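Local coordinates for protein AlkD2 (Streptococcus mutans, PDB 6M9M) that is of unknown function but belongs to the HEAT-like repeat family of DNA glycosylases and binds the nucleotide inosine-5'-monophosphate, at residues F20-R26 / M56-F60; F62-S66 / E97-K101. One frame throughout, in Å; residues are numbered along the deposited sequence.

Contact 1 of 2, residues F20-R26 / M56-F60; sequences FKEEEQR and MYAVF
Glu24 lies against the ring of Phe60: its CB stands 3.7 Å from the ring centroid and 14° off the ring normal, a CH-pi contact over the face. Its CG, anti to the backbone N (chi1 -175°), carries the extended chain on across the ring. Phe60 also meets Phe20, its CZ 3.8 Å from CD1 of Phe20, the two side chains crossing at about a right angle. Beside them the CE methyl of Met56 fits between Phe20 CB, at 3.7 Å, and Glu23 OE2, at 3.8 Å. The packing belongs to an all-helical HEAT-like repeat fold, in which helix 21-32 and helix 52-65 run side by side; over the two segments their axes approach to 8.4 Å and cross at -45°. Further along, the edge of the Tyr57 ring abuts the backbone of helix 21-32, its CD2 3.8 Å from Glu23 O and its CE2 3.8 Å from Arg26 C. The polar ends of Tyr57 and Arg26 are held elsewhere: Tyr57 OH hydrogen-bonds Asp30, and Arg26 forms a salt bridge with Asp12 of helix 2-13. Phe20 directly follows Gly19 of the nucleotide site, and Lys93 makes a cation-pi contact with its ring.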
loop_
_atom_site.group_PDB
_atom_site.type_symbol
_atom_site.label_atom_id
_atom_site.label_comp_id
_atom_site.label_asym_id
_atom_site.label_seq_id
_atom_site.Cartn_x
_atom_site.Cartn_y
_atom_site.Cartn_z
ATOM N N PHE A 20 -4.399 -1.620 -14.109
ATOM C CA PHE A 20 -5.047 -0.619 -13.276
ATOM C C PHE A 20 -4.936 0.788 -13.853
ATOM O O PHE A 20 -5.498 1.712 -13.270
ATOM C CB PHE A 20 -4.444 -0.626 -11.851
ATOM C CG PHE A 20 -2.961 -0.374 -11.835
ATOM C CD1 PHE A 20 -2.463 0.917 -11.828
ATOM C CD2 PHE A 20 -2.063 -1.424 -11.850
ATOM C CE1 PHE A 20 -1.106 1.149 -11.835
ATOM C CE2 PHE A 20 -0.705 -1.199 -11.861
ATOM C CZ PHE A 20 -0.221 0.085 -11.851
ATOM N N LYS A 21 -4.233 0.987 -14.959
ATOM C CA LYS A 21 -3.969 2.354 -15.398
ATOM C C LYS A 21 -5.222 3.077 -15.880
ATOM O O LYS A 21 -5.311 4.298 -15.725
ATOM C CB LYS A 21 -2.867 2.361 -16.453
ATOM C CG LYS A 21 -1.492 2.137 -15.846
ATOM C CD LYS A 21 -0.443 1.811 -16.890
ATOM C CE LYS A 21 0.892 1.492 -16.229
ATOM N NZ LYS A 21 0.789 0.366 -15.244
ATOM N N GLU A 22 -6.203 2.369 -16.446
ATOM C CA GLU A 22 -7.403 3.064 -16.908
ATOM C C GLU A 22 -8.182 3.647 -15.735
ATOM O O GLU A 22 -8.624 4.803 -15.778
ATOM C CB GLU A 22 -8.295 2.124 -17.715
ATOM C CG GLU A 22 -7.654 1.568 -18.959
ATOM C CD GLU A 22 -8.636 0.788 -19.807
ATOM O OE1 GLU A 22 -9.816 1.195 -19.867
ATOM O OE2 GLU A 22 -8.229 -0.231 -20.397
ATOM N N GLU A 23 -8.346 2.871 -14.666
ATOM C CA GLU A 23 -9.045 3.366 -13.490
ATOM C C GLU A 23 -8.271 4.504 -12.836
ATOM O O GLU A 23 -8.861 5.511 -12.426
ATOM C CB GLU A 23 -9.274 2.224 -12.503
ATOM C CG GLU A 23 -10.204 1.126 -13.017
ATOM C CD GLU A 23 -9.483 -0.085 -13.607
ATOM O OE1 GLU A 23 -8.321 0.053 -14.024
ATOM O OE2 GLU A 23 -10.095 -1.177 -13.653
ATOM N N GLU A 24 -6.951 4.359 -12.739
ATOM C CA GLU A 24 -6.111 5.393 -12.156
ATOM C C GLU A 24 -6.232 6.701 -12.920
ATOM O O GLU A 24 -6.397 7.767 -12.320
ATOM C CB GLU A 24 -4.660 4.909 -12.159
ATOM C CG GLU A 24 -3.712 5.863 -11.468
ATOM C CD GLU A 24 -2.269 5.426 -11.563
ATOM O OE1 GLU A 24 -1.919 4.732 -12.550
ATOM O OE2 GLU A 24 -1.484 5.793 -10.663
ATOM N N GLN A 25 -6.125 6.651 -14.249
ATOM C CA GLN A 25 -6.164 7.891 -15.016
ATOM C C GLN A 25 -7.525 8.570 -14.916
ATOM O O GLN A 25 -7.600 9.798 -14.819
ATOM C CB GLN A 25 -5.775 7.637 -16.470
ATOM C CG GLN A 25 -5.689 8.914 -17.297
ATOM C CD GLN A 25 -4.766 9.963 -16.680
ATOM O OE1 GLN A 25 -3.566 9.733 -16.515
ATOM N NE2 GLN A 25 -5.332 11.114 -16.323
ATOM N N ARG A 26 -8.612 7.796 -14.918
ATOM C CA ARG A 26 -9.929 8.408 -14.757
ATOM C C ARG A 26 -10.056 9.070 -13.388
ATOM O O ARG A 26 -10.564 10.191 -13.278
ATOM C CB ARG A 26 -11.013 7.349 -14.944
ATOM C CG ARG A 26 -12.406 7.917 -15.151
ATOM C CD ARG A 26 -12.617 8.467 -16.578
ATOM N NE ARG A 26 -14.040 8.658 -16.820
ATOM C CZ ARG A 26 -14.852 7.741 -17.335
ATOM N NH1 ARG A 26 -14.384 6.558 -17.712
ATOM N NH2 ARG A 26 -16.137 8.024 -17.495
ATOM N N MET A 56 -11.810 -0.001 -7.482
ATOM C CA MET A 56 -10.423 0.400 -7.720
ATOM C C MET A 56 -10.325 1.895 -7.995
ATOM O O MET A 56 -9.508 2.595 -7.391
ATOM C CB MET A 56 -9.837 -0.395 -8.885
ATOM C CG MET A 56 -9.571 -1.870 -8.607
ATOM S SD MET A 56 -9.160 -2.837 -10.076
ATOM C CE MET A 56 -7.774 -1.917 -10.715
ATOM N N TYR A 57 -11.152 2.390 -8.916
ATOM C CA TYR A 57 -11.251 3.826 -9.191
ATOM C C TYR A 57 -11.475 4.617 -7.905
ATOM O O TYR A 57 -10.812 5.630 -7.652
ATOM C CB TYR A 57 -12.382 4.032 -10.207
ATOM C CG TYR A 57 -12.912 5.435 -10.318
ATOM C CD1 TYR A 57 -13.944 5.856 -9.507
ATOM C CD2 TYR A 57 -12.380 6.343 -11.227
ATOM C CE1 TYR A 57 -14.455 7.130 -9.595
ATOM C CE2 TYR A 57 -12.890 7.632 -11.326
ATOM C CZ TYR A 57 -13.921 8.021 -10.491
ATOM O OH TYR A 57 -14.463 9.282 -10.544
ATOM N N ALA A 58 -12.414 4.158 -7.074
ATOM C CA ALA A 58 -12.738 4.861 -5.838
ATOM C C ALA A 58 -11.548 4.918 -4.893
ATOM O O ALA A 58 -11.345 5.929 -4.206
ATOM C CB ALA A 58 -13.912 4.174 -5.144
ATOM N N VAL A 59 -10.784 3.827 -4.807
ATOM C CA VAL A 59 -9.629 3.792 -3.912
ATOM C C VAL A 59 -8.517 4.700 -4.419
ATOM O O VAL A 59 -7.823 5.339 -3.619
ATOM C CB VAL A 59 -9.189 2.346 -3.635
ATOM C CG1 VAL A 59 -7.965 2.312 -2.746
ATOM C CG2 VAL A 59 -10.342 1.569 -2.986
ATOM N N PHE A 60 -8.329 4.798 -5.741
ATOM C CA PHE A 60 -7.418 5.823 -6.245
ATOM C C PHE A 60 -7.880 7.214 -5.800
ATOM O O PHE A 60 -7.064 8.049 -5.390
ATOM C CB PHE A 60 -7.262 5.762 -7.775
ATOM C CG PHE A 60 -6.356 4.655 -8.267
ATOM C CD1 PHE A 60 -5.012 4.645 -7.930
ATOM C CD2 PHE A 60 -6.834 3.651 -9.094
ATOM C CE1 PHE A 60 -4.171 3.633 -8.388
ATOM C CE2 PHE A 60 -5.995 2.648 -9.559
ATOM C CZ PHE A 60 -4.662 2.643 -9.209
#

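Contact 2 of 2, residues F62-S66 / E97-K101; sequences FGYLS and EFCKK
Neighbouring helices of the HEAT-like repeat array meet here, the C-terminal end of helix 52-65 against the last turns of helix 85-102. Close approach is possible at Gly63, which has no side chain and whose CA lies 5.5 Å from the CA of Glu97; Glu97 CG rests 3.5 Å from Gly63 O. The Glu97 chain then bends at chi2 (68°), bringing OE2 to the edge of the Tyr64 ring, 3.8 Å from CD1, with carboxylate and ring planes 78° apart. One hydrogen bond spans the two segments: Lys101 NZ donates to Tyr64 O over 2.9 Å, in the carbonyl plane and on a lone pair, with a C=O...N angle of 128°. Two bends in the lysine chain, at chi2 and chi3, let it reach across to this carbonyl near the helix end. Ser66 turns its hydroxyl back onto helix 52-65, OG donating to Gly63 O at 2.7 Å. The same oxygen lies 3.2 Å from Phe98 CB and, at the edge of the Phe98 ring and near its plane, 3.4 Å from CD1. Around the contact, Tyr64 packs its ring against Tyr31 of helix 21-32, whose hydroxyl makes a weak hydrogen bond with Lys101 NZ, while Phe98 reaches Leu72 of helix 69-79.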
loop_
_atom_site.group_PDB
_atom_site.type_symbol
_atom_site.label_atom_id
_atom_site.label_comp_id
_atom_site.label_asym_id
_atom_site.label_seq_id
_atom_site.Cartn_x
_atom_site.Cartn_y
_atom_site.Cartn_z
ATOM N N PHE A 62 -9.631 7.953 -3.108
ATOM C CA PHE A 62 -9.322 8.073 -1.691
ATOM C C PHE A 62 -7.856 8.471 -1.499
ATOM O O PHE A 62 -7.540 9.334 -0.681
ATOM C CB PHE A 62 -9.585 6.761 -0.936
ATOM C CG PHE A 62 -11.047 6.373 -0.791
ATOM C CD1 PHE A 62 -12.067 7.316 -0.621
ATOM C CD2 PHE A 62 -11.397 5.027 -0.773
ATOM C CE1 PHE A 62 -13.402 6.900 -0.452
ATOM C CE2 PHE A 62 -12.705 4.624 -0.624
ATOM C CZ PHE A 62 -13.711 5.553 -0.470
ATOM N N GLY A 63 -6.941 7.830 -2.240
ATOM C CA GLY A 63 -5.544 8.215 -2.163
ATOM C C GLY A 63 -5.316 9.688 -2.435
ATOM O O GLY A 63 -4.584 10.372 -1.708
ATOM N N TYR A 64 -5.934 10.208 -3.502
ATOM C CA TYR A 64 -5.765 11.623 -3.818
ATOM C C TYR A 64 -6.375 12.532 -2.751
ATOM O O TYR A 64 -5.916 13.666 -2.570
ATOM C CB TYR A 64 -6.367 11.944 -5.192
ATOM C CG TYR A 64 -5.814 11.101 -6.318
ATOM C CD1 TYR A 64 -4.466 10.808 -6.411
ATOM C CD2 TYR A 64 -6.663 10.549 -7.262
ATOM C CE1 TYR A 64 -3.983 9.979 -7.421
ATOM C CE2 TYR A 64 -6.197 9.756 -8.278
ATOM C CZ TYR A 64 -4.867 9.464 -8.364
ATOM O OH TYR A 64 -4.446 8.644 -9.384
ATOM N N LEU A 65 -7.411 12.060 -2.062
ATOM C CA LEU A 65 -8.169 12.813 -1.071
ATOM C C LEU A 65 -7.672 12.612 0.356
ATOM O O LEU A 65 -8.256 13.183 1.293
ATOM C CB LEU A 65 -9.623 12.351 -1.114
ATOM C CG LEU A 65 -10.439 12.677 -2.357
ATOM C CD1 LEU A 65 -11.670 11.777 -2.344
ATOM C CD2 LEU A 65 -10.816 14.152 -2.407
ATOM N N SER A 66 -6.601 11.846 0.538
ATOM C CA SER A 66 -6.237 11.306 1.839
ATOM C C SER A 66 -5.647 12.318 2.811
ATOM O O SER A 66 -5.400 11.930 3.960
ATOM C CB SER A 66 -5.292 10.117 1.658
ATOM O OG SER A 66 -4.129 10.484 0.962
ATOM N N GLU A 97 0.385 7.039 -2.098
ATOM C CA GLU A 97 -0.023 8.381 -2.518
ATOM C C GLU A 97 -0.164 9.313 -1.319
ATOM O O GLU A 97 0.275 10.468 -1.360
ATOM C CB GLU A 97 -1.327 8.300 -3.312
ATOM C CG GLU A 97 -1.865 9.623 -3.808
ATOM C CD GLU A 97 -1.017 10.261 -4.868
ATOM O OE1 GLU A 97 -0.350 9.509 -5.607
ATOM O OE2 GLU A 97 -1.042 11.513 -4.977
ATOM N N PHE A 98 -0.810 8.844 -0.253
ATOM C CA PHE A 98 -0.894 9.641 0.966
ATOM C C PHE A 98 0.502 10.054 1.437
ATOM O O PHE A 98 0.760 11.230 1.744
ATOM C CB PHE A 98 -1.583 8.859 2.098
ATOM C CG PHE A 98 -1.403 9.530 3.427
ATOM C CD1 PHE A 98 -2.089 10.685 3.721
ATOM C CD2 PHE A 98 -0.479 9.063 4.351
ATOM C CE1 PHE A 98 -1.891 11.355 4.904
ATOM C CE2 PHE A 98 -0.269 9.745 5.531
ATOM C CZ PHE A 98 -0.988 10.886 5.812
ATOM N N CYS A 99 1.422 9.078 1.509
ATOM C CA CYS A 99 2.756 9.352 2.041
ATOM C C CYS A 99 3.515 10.323 1.147
ATOM O O CYS A 99 4.222 11.205 1.644
ATOM C CB CYS A 99 3.538 8.050 2.205
ATOM S SG CYS A 99 2.893 6.912 3.439
ATOM N N LYS A 100 3.392 10.160 -0.173
ATOM C CA LYS A 100 4.049 11.064 -1.110
ATOM C C LYS A 100 3.546 12.486 -0.954
ATOM O O LYS A 100 4.333 13.438 -1.019
ATOM C CB LYS A 100 3.780 10.552 -2.535
ATOM C CG LYS A 100 4.333 11.390 -3.669
ATOM C CD LYS A 100 3.947 10.764 -5.021
ATOM C CE LYS A 100 4.513 11.558 -6.185
ATOM N NZ LYS A 100 4.219 10.919 -7.502
ATOM N N LYS A 101 2.228 12.652 -0.774
ATOM C CA LYS A 101 1.639 13.987 -0.714
ATOM C C LYS A 101 2.027 14.715 0.566
ATOM O O LYS A 101 2.375 15.897 0.531
ATOM C CB LYS A 101 0.119 13.892 -0.833
ATOM C CG LYS A 101 -0.376 13.522 -2.224
ATOM C CD LYS A 101 -1.338 14.565 -2.790
ATOM C CE LYS A 101 -2.724 13.977 -3.026
ATOM N NZ LYS A 101 -3.582 14.893 -3.838
#

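In the fold
The contacts follow one another along the chain, contact 1 closing before contact 2 opens, and their centres are about 13 Å apart. Helix 52-65 serves both: its 56-60 portion packs against helix 21-32, and its C-terminal end meets helix 85-102. Helices 21-32, 52-65 and 85-102 are thereby joined side by side, with helices 36-47 and 69-79 between them in the chain. The two interfaces touch directly where Glu24 CG lies 3.6 Å from Tyr64 OH, a packing contact. Contact 1 lies nearer the nucleotide, with the Phe20 side chain about 6 Å from bound IMP and the side chains of Met56 and the IMP-binding Arg86 about 4 Å apart; contact 2 lies away from the IMP site.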